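Local coordinates for protein hemolysin (Streptococcus suis, PDB 3HVN) that probably forms oligomeric pores in cholesterol-containing host cell membranes as a secreted cholesterol-dependent cytolysin, at residues E55-D60 with N379-E384; L77-K82 with A214-E219. The protein carries 1 engineered substitution. One frame throughout, in Å; residues are numbered along the deposited sequence.

Interaction 1: residues E55-D60 with N379-E384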
loop_
_atom_site.group_PDB
_atom_site.type_symbol
_atom_site.label_atom_id
_atom_site.label_comp_id
_atom_site.label_asym_id
_atom_site.label_seq_id
_atom_site.Cartn_x
_atom_site.Cartn_y
_atom_site.Cartn_z
ATOM N N GLU A 55 -1.690 14.165 -15.882
ATOM C CA GLU A 55 -1.411 15.176 -14.871
ATOM C C GLU A 55 -2.457 15.125 -13.764
ATOM O O GLU A 55 -3.181 14.139 -13.628
ATOM C CB GLU A 55 -1.394 16.569 -15.503
ATOM C CG GLU A 55 -2.694 16.945 -16.199
ATOM C CD GLU A 55 -2.698 18.380 -16.694
ATOM O OE1 GLU A 55 -1.815 19.158 -16.277
ATOM O OE2 GLU A 55 -3.587 18.729 -17.498
ATOM N N GLY A 56 -2.530 16.191 -12.975
ATOM C CA GLY A 56 -3.516 16.283 -11.916
ATOM C C GLY A 56 -2.905 16.342 -10.530
ATOM O O GLY A 56 -2.454 15.329 -9.996
ATOM N N GLU A 57 -2.891 17.536 -9.948
ATOM C CA GLU A 57 -2.386 17.718 -8.593
ATOM C C GLU A 57 -3.515 18.061 -7.622
ATOM O O GLU A 57 -3.910 17.227 -6.807
ATOM C CB GLU A 57 -1.290 18.786 -8.556
ATOM C CG GLU A 57 -1.599 20.041 -9.355
ATOM C CD GLU A 57 -0.506 21.085 -9.240
ATOM O OE1 GLU A 57 0.417 20.893 -8.421
ATOM O OE2 GLU A 57 -0.570 22.099 -9.967
ATOM N N TYR A 58 -4.033 19.283 -7.721
ATOM C CA TYR A 58 -5.110 19.740 -6.847
ATOM C C TYR A 58 -4.933 19.227 -5.422
ATOM O O TYR A 58 -5.669 18.349 -4.974
ATOM C CB TYR A 58 -6.471 19.308 -7.393
ATOM C CG TYR A 58 -7.064 20.265 -8.403
ATOM C CD1 TYR A 58 -7.832 21.347 -7.992
ATOM C CD2 TYR A 58 -6.860 20.086 -9.765
ATOM C CE1 TYR A 58 -8.379 22.225 -8.908
ATOM C CE2 TYR A 58 -7.403 20.960 -10.689
ATOM C CZ TYR A 58 -8.160 22.027 -10.255
ATOM O OH TYR A 58 -8.703 22.901 -11.169
ATOM N N ILE A 59 -3.954 19.781 -4.715
ATOM C CA ILE A 59 -3.621 19.302 -3.380
ATOM C C ILE A 59 -3.758 20.393 -2.323
ATOM O O ILE A 59 -4.059 20.108 -1.163
ATOM C CB ILE A 59 -2.189 18.736 -3.336
ATOM C CG1 ILE A 59 -1.940 18.016 -2.010
ATOM C CG2 ILE A 59 -1.174 19.844 -3.557
ATOM C CD1 ILE A 59 -2.904 16.882 -1.750
ATOM N N ASP A 60 -3.540 21.639 -2.728
ATOM C CA ASP A 60 -3.574 22.765 -1.800
ATOM C C ASP A 60 -2.572 22.552 -0.670
ATOM O O ASP A 60 -1.451 22.098 -0.898
ATOM C CB ASP A 60 -4.980 22.951 -1.226
ATOM C CG ASP A 60 -6.016 23.233 -2.296
ATOM O OD1 ASP A 60 -5.662 23.209 -3.493
ATOM O OD2 ASP A 60 -7.188 23.480 -1.937
ATOM N N ASN A 379 0.983 11.412 -12.782
ATOM C CA ASN A 379 1.390 12.073 -11.547
ATOM C C ASN A 379 0.191 12.396 -10.666
ATOM O O ASN A 379 -0.907 12.640 -11.168
ATOM C CB ASN A 379 2.172 13.352 -11.851
ATOM C CG ASN A 379 3.600 13.076 -12.270
ATOM O OD1 ASN A 379 4.144 12.009 -11.989
ATOM N ND2 ASN A 379 4.218 14.040 -12.941
ATOM N N SER A 380 0.400 12.401 -9.354
ATOM C CA SER A 380 -0.683 12.727 -8.431
ATOM C C SER A 380 -0.187 13.107 -7.041
ATOM O O SER A 380 0.380 12.284 -6.326
ATOM C CB SER A 380 -1.670 11.562 -8.330
ATOM O OG SER A 380 -2.738 11.876 -7.454
ATOM N N GLU A 381 -0.409 14.362 -6.662
ATOM C CA GLU A 381 -0.115 14.805 -5.307
ATOM C C GLU A 381 -1.219 14.337 -4.366
ATOM O O GLU A 381 -2.383 14.257 -4.756
ATOM C CB GLU A 381 0.022 16.328 -5.250
ATOM C CG GLU A 381 1.344 16.852 -5.784
ATOM C CD GLU A 381 1.445 18.363 -5.713
ATOM O OE1 GLU A 381 0.435 19.041 -5.991
ATOM O OE2 GLU A 381 2.537 18.874 -5.384
ATOM N N TYR A 382 -0.847 14.022 -3.130
ATOM C CA TYR A 382 -1.810 13.535 -2.151
ATOM C C TYR A 382 -1.373 13.885 -0.733
ATOM O O TYR A 382 -0.307 14.466 -0.527
ATOM C CB TYR A 382 -1.989 12.023 -2.285
ATOM C CG TYR A 382 -0.798 11.225 -1.809
ATOM C CD1 TYR A 382 0.340 11.101 -2.595
ATOM C CD2 TYR A 382 -0.811 10.595 -0.572
ATOM C CE1 TYR A 382 1.432 10.374 -2.161
ATOM C CE2 TYR A 382 0.275 9.864 -0.131
ATOM C CZ TYR A 382 1.394 9.758 -0.929
ATOM O OH TYR A 382 2.477 9.030 -0.493
ATOM N N ILE A 383 -2.203 13.526 0.240
ATOM C CA ILE A 383 -1.906 13.810 1.637
ATOM C C ILE A 383 -1.699 12.533 2.442
ATOM O O ILE A 383 -2.621 11.733 2.603
ATOM C CB ILE A 383 -3.028 14.633 2.298
ATOM C CG1 ILE A 383 -3.178 15.985 1.602
ATOM C CG2 ILE A 383 -2.743 14.824 3.779
ATOM C CD1 ILE A 383 -1.936 16.845 1.666
ATOM N N GLU A 384 -0.482 12.346 2.941
ATOM C CA GLU A 384 -0.192 11.230 3.830
ATOM C C GLU A 384 -0.531 11.620 5.262
ATOM O O GLU A 384 0.094 12.512 5.840
ATOM C CB GLU A 384 1.276 10.816 3.727
ATOM C CG GLU A 384 1.690 9.763 4.743
ATOM C CD GLU A 384 3.084 9.224 4.492
ATOM O OE1 GLU A 384 3.493 9.155 3.314
ATOM O OE2 GLU A 384 3.771 8.866 5.472
#

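Interaction 2: residues L77-K82 with A214-E219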
loop_
_atom_site.group_PDB
_atom_site.type_symbol
_atom_site.label_atom_id
_atom_site.label_comp_id
_atom_site.label_asym_id
_atom_site.label_seq_id
_atom_site.Cartn_x
_atom_site.Cartn_y
_atom_site.Cartn_z
ATOM N N LEU A 77 -1.755 13.884 15.332
ATOM C CA LEU A 77 -2.159 13.791 13.935
ATOM C C LEU A 77 -1.265 14.659 13.054
ATOM O O LEU A 77 -1.271 15.888 13.159
ATOM C CB LEU A 77 -3.628 14.193 13.775
ATOM C CG LEU A 77 -4.294 13.919 12.423
ATOM C CD1 LEU A 77 -5.805 13.839 12.573
ATOM C CD2 LEU A 77 -3.907 14.971 11.392
ATOM N N ARG A 78 -0.496 14.003 12.189
ATOM C CA ARG A 78 0.395 14.691 11.263
ATOM C C ARG A 78 0.110 14.278 9.824
ATOM O O ARG A 78 0.390 13.147 9.428
ATOM C CB ARG A 78 1.858 14.394 11.601
ATOM C CG ARG A 78 2.281 14.800 13.001
ATOM C CD ARG A 78 3.767 14.551 13.209
ATOM N NE ARG A 78 4.194 14.851 14.572
ATOM C CZ ARG A 78 5.449 14.753 14.998
ATOM N NH1 ARG A 78 6.406 14.364 14.166
ATOM N NH2 ARG A 78 5.750 15.045 16.256
ATOM N N ARG A 79 -0.445 15.198 9.044
ATOM C CA ARG A 79 -0.732 14.935 7.639
ATOM C C ARG A 79 0.143 15.808 6.745
ATOM O O ARG A 79 0.087 17.037 6.820
ATOM C CB ARG A 79 -2.214 15.173 7.340
ATOM C CG ARG A 79 -2.701 16.575 7.676
ATOM C CD ARG A 79 -4.212 16.684 7.548
ATOM N NE ARG A 79 -4.904 15.883 8.553
ATOM C CZ ARG A 79 -6.224 15.845 8.700
ATOM N NH1 ARG A 79 -7.004 16.563 7.904
ATOM N NH2 ARG A 79 -6.766 15.088 9.644
ATOM N N GLU A 80 0.957 15.178 5.904
ATOM C CA GLU A 80 1.857 15.930 5.033
ATOM C C GLU A 80 1.538 15.744 3.553
ATOM O O GLU A 80 0.964 14.733 3.148
ATOM C CB GLU A 80 3.320 15.575 5.311
ATOM C CG GLU A 80 3.749 14.212 4.798
ATOM C CD GLU A 80 5.258 14.065 4.748
ATOM O OE1 GLU A 80 5.948 15.087 4.552
ATOM O OE2 GLU A 80 5.754 12.930 4.902
ATOM N N LYS A 81 1.921 16.733 2.754
ATOM C CA LYS A 81 1.654 16.729 1.321
ATOM C C LYS A 81 2.765 16.031 0.543
ATOM O O LYS A 81 3.908 16.491 0.527
ATOM C CB LYS A 81 1.471 18.163 0.823
ATOM C CG LYS A 81 1.623 18.342 -0.676
ATOM C CD LYS A 81 1.462 19.805 -1.059
ATOM C CE LYS A 81 1.989 20.079 -2.456
ATOM N NZ LYS A 81 1.750 21.492 -2.866
ATOM N N LYS A 82 2.424 14.919 -0.097
ATOM C CA LYS A 82 3.386 14.160 -0.888
ATOM C C LYS A 82 2.961 14.058 -2.349
ATOM O O LYS A 82 1.879 14.512 -2.726
ATOM C CB LYS A 82 3.578 12.758 -0.306
ATOM C CG LYS A 82 4.455 12.708 0.933
ATOM C CD LYS A 82 4.773 11.271 1.317
ATOM C CE LYS A 82 5.835 11.208 2.402
ATOM N NZ LYS A 82 6.188 9.805 2.755
ATOM N N ALA A 214 -12.023 8.419 6.793
ATOM C CA ALA A 214 -11.523 7.799 8.014
ATOM C C ALA A 214 -10.000 7.836 8.057
ATOM O O ALA A 214 -9.410 8.216 9.068
ATOM C CB ALA A 214 -12.022 6.370 8.130
ATOM N N VAL A 215 -9.366 7.434 6.960
ATOM C CA VAL A 215 -7.911 7.485 6.884
ATOM C C VAL A 215 -7.403 8.894 7.167
ATOM O O VAL A 215 -6.464 9.083 7.939
ATOM C CB VAL A 215 -7.394 7.020 5.510
ATOM C CG1 VAL A 215 -6.012 7.602 5.235
ATOM C CG2 VAL A 215 -7.368 5.506 5.448
ATOM N N ASN A 216 -8.038 9.880 6.541
ATOM C CA ASN A 216 -7.680 11.277 6.743
ATOM C C ASN A 216 -7.886 11.710 8.191
ATOM O O ASN A 216 -7.055 12.419 8.758
ATOM C CB ASN A 216 -8.486 12.179 5.807
ATOM C CG ASN A 216 -8.108 13.641 5.939
ATOM O OD1 ASN A 216 -6.954 13.975 6.211
ATOM N ND2 ASN A 216 -9.082 14.522 5.744
ATOM N N SER A 217 -8.995 11.281 8.784
ATOM C CA SER A 217 -9.284 11.607 10.175
ATOM C C SER A 217 -8.279 10.930 11.101
ATOM O O SER A 217 -8.005 11.416 12.198
ATOM C CB SER A 217 -10.710 11.198 10.548
ATOM O OG SER A 217 -10.859 9.789 10.541
ATOM N N GLY A 218 -7.732 9.805 10.650
ATOM C CA GLY A 218 -6.720 9.094 11.409
ATOM C C GLY A 218 -7.279 7.954 12.239
ATOM O O GLY A 218 -6.574 7.368 13.060
ATOM N N GLU A 219 -8.552 7.640 12.024
ATOM C CA GLU A 219 -9.204 6.557 12.750
ATOM C C GLU A 219 -8.716 5.198 12.264
ATOM O O GLU A 219 -8.028 4.476 12.986
ATOM C CB GLU A 219 -10.724 6.649 12.597
ATOM C CG GLU A 219 -11.337 7.900 13.201
ATOM C CD GLU A 219 -12.827 7.998 12.940
ATOM O OE1 GLU A 219 -13.303 7.387 11.960
ATOM O OE2 GLU A 219 -13.522 8.691 13.713
#

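Interaction 1: residues E55-D60 with N379-E384
A loop that runs beside a strand without joining it makes this surface contact, at one edge of the elongated sheet built around strand 376-401. The two run nearly parallel, 13° apart end to end. Strand 53-54 has just paired with this strand, the backbone of Asn54 bonding to Asn379, but at Gly56 the carbonyl O faces that of Asn379, acceptor to acceptor, and the pairing does not continue. Gly56 O meets Ser380 through a CA-H...O contact instead, with 3.5 Å between Gly56 O and Ser380 CA and the hydrogen almost in line. Ile59 and Glu381 carry most of the contact; Ile59 is turned toward the strand. Its CG1 stands anti to the backbone N (chi1 -170°), which carries CD1 obliquely across Ile383 to 3.5 Å from Ile383 CG1. The side chains of Ile59 and Glu381 cross at about a right angle, with CG2 of Ile59 beside OE1 of Glu381. Glu57 extends alongside Glu381, pointing the same way. Two carboxylates so near would probably disfavour each other, which a long, weak ion pair from Lys81 to Glu381 OE2 may partly offset; cohesion probably comes largely from apolar packing around Ile59.

Interaction 2: residues L77-K82 with A214-E219
Arg79 projects from strand 73-88 onto the last turn of helix 212-217 and meets Asn216 there, in a small contact that Leu77 extends along the strand. The arginine starts from the crowded position about chi1, CG between the backbone N and the carbonyl carbon (57°), and bends at chi3 (67°), which brings the guanidinium over the helix end. Asn216 holds CG anti to its backbone N, crossing the arginine at about a right angle. Its amide plane is tilted 54° from the guanidinium, and OD1 sits 3.1 Å above one face of that group, offset toward the rim. The closest approach is from Arg79 NH2 to Asn216 O, at 2.8 Å. Neither Asn216 oxygen receives a well-aligned N-H from Arg79, so the attraction is probably electrostatic: a positive group beside the carbonyl end of a helix. Asn216 OD1 has a weak hydrogen bond with Thr385 on the neighbouring strand, while Pro62, Pro63 and Ile383 touch the arginine side chain. Two residues back, Leu77 has CG anti to its backbone N, and its CD1 branch reaches Ser217 O at 3.3 Å. Ser217 points away from the strand and folds back onto its own helix, OG bonding to Ala214 O at 2.6 Å on a lone pair in the carbonyl plane. That same oxygen accepts from Gly218 N and Glu219 N. Gly218 takes positive phi, where a side chain would jam against the preceding carbonyl. Gly218 N to Val215 O, a weak bond, and Glu219 N to Ala214 O complete a Schellman motif. The helix belongs to the cluster between strands 179-186 and 221-236, which in cholesterol-dependent cytolysins rests against the long sheet before the pore forms and is thought to unfold into a transmembrane hairpin.

Overall arrangement
From the N terminus, the chain passes 55-60, turns through strand 66-70 and returns as 77-82 on strand 73-88. It then runs on to the helix end at 214-219, where interaction 2 closes its loop. Much later, strand 376-401 brings 379-384 back to 55-60, so interaction 1 closes a far longer loop in which interaction 2 is nested. Their centres lie 14 Å apart. Strands 73-88 and 376-401 are antiparallel neighbours in one sheet, joined where Tyr382 meets Lys82 and Glu384 meets Glu80. Interaction 1 lays the N-terminal loop along this sheet; interaction 2 brings the helical region against it.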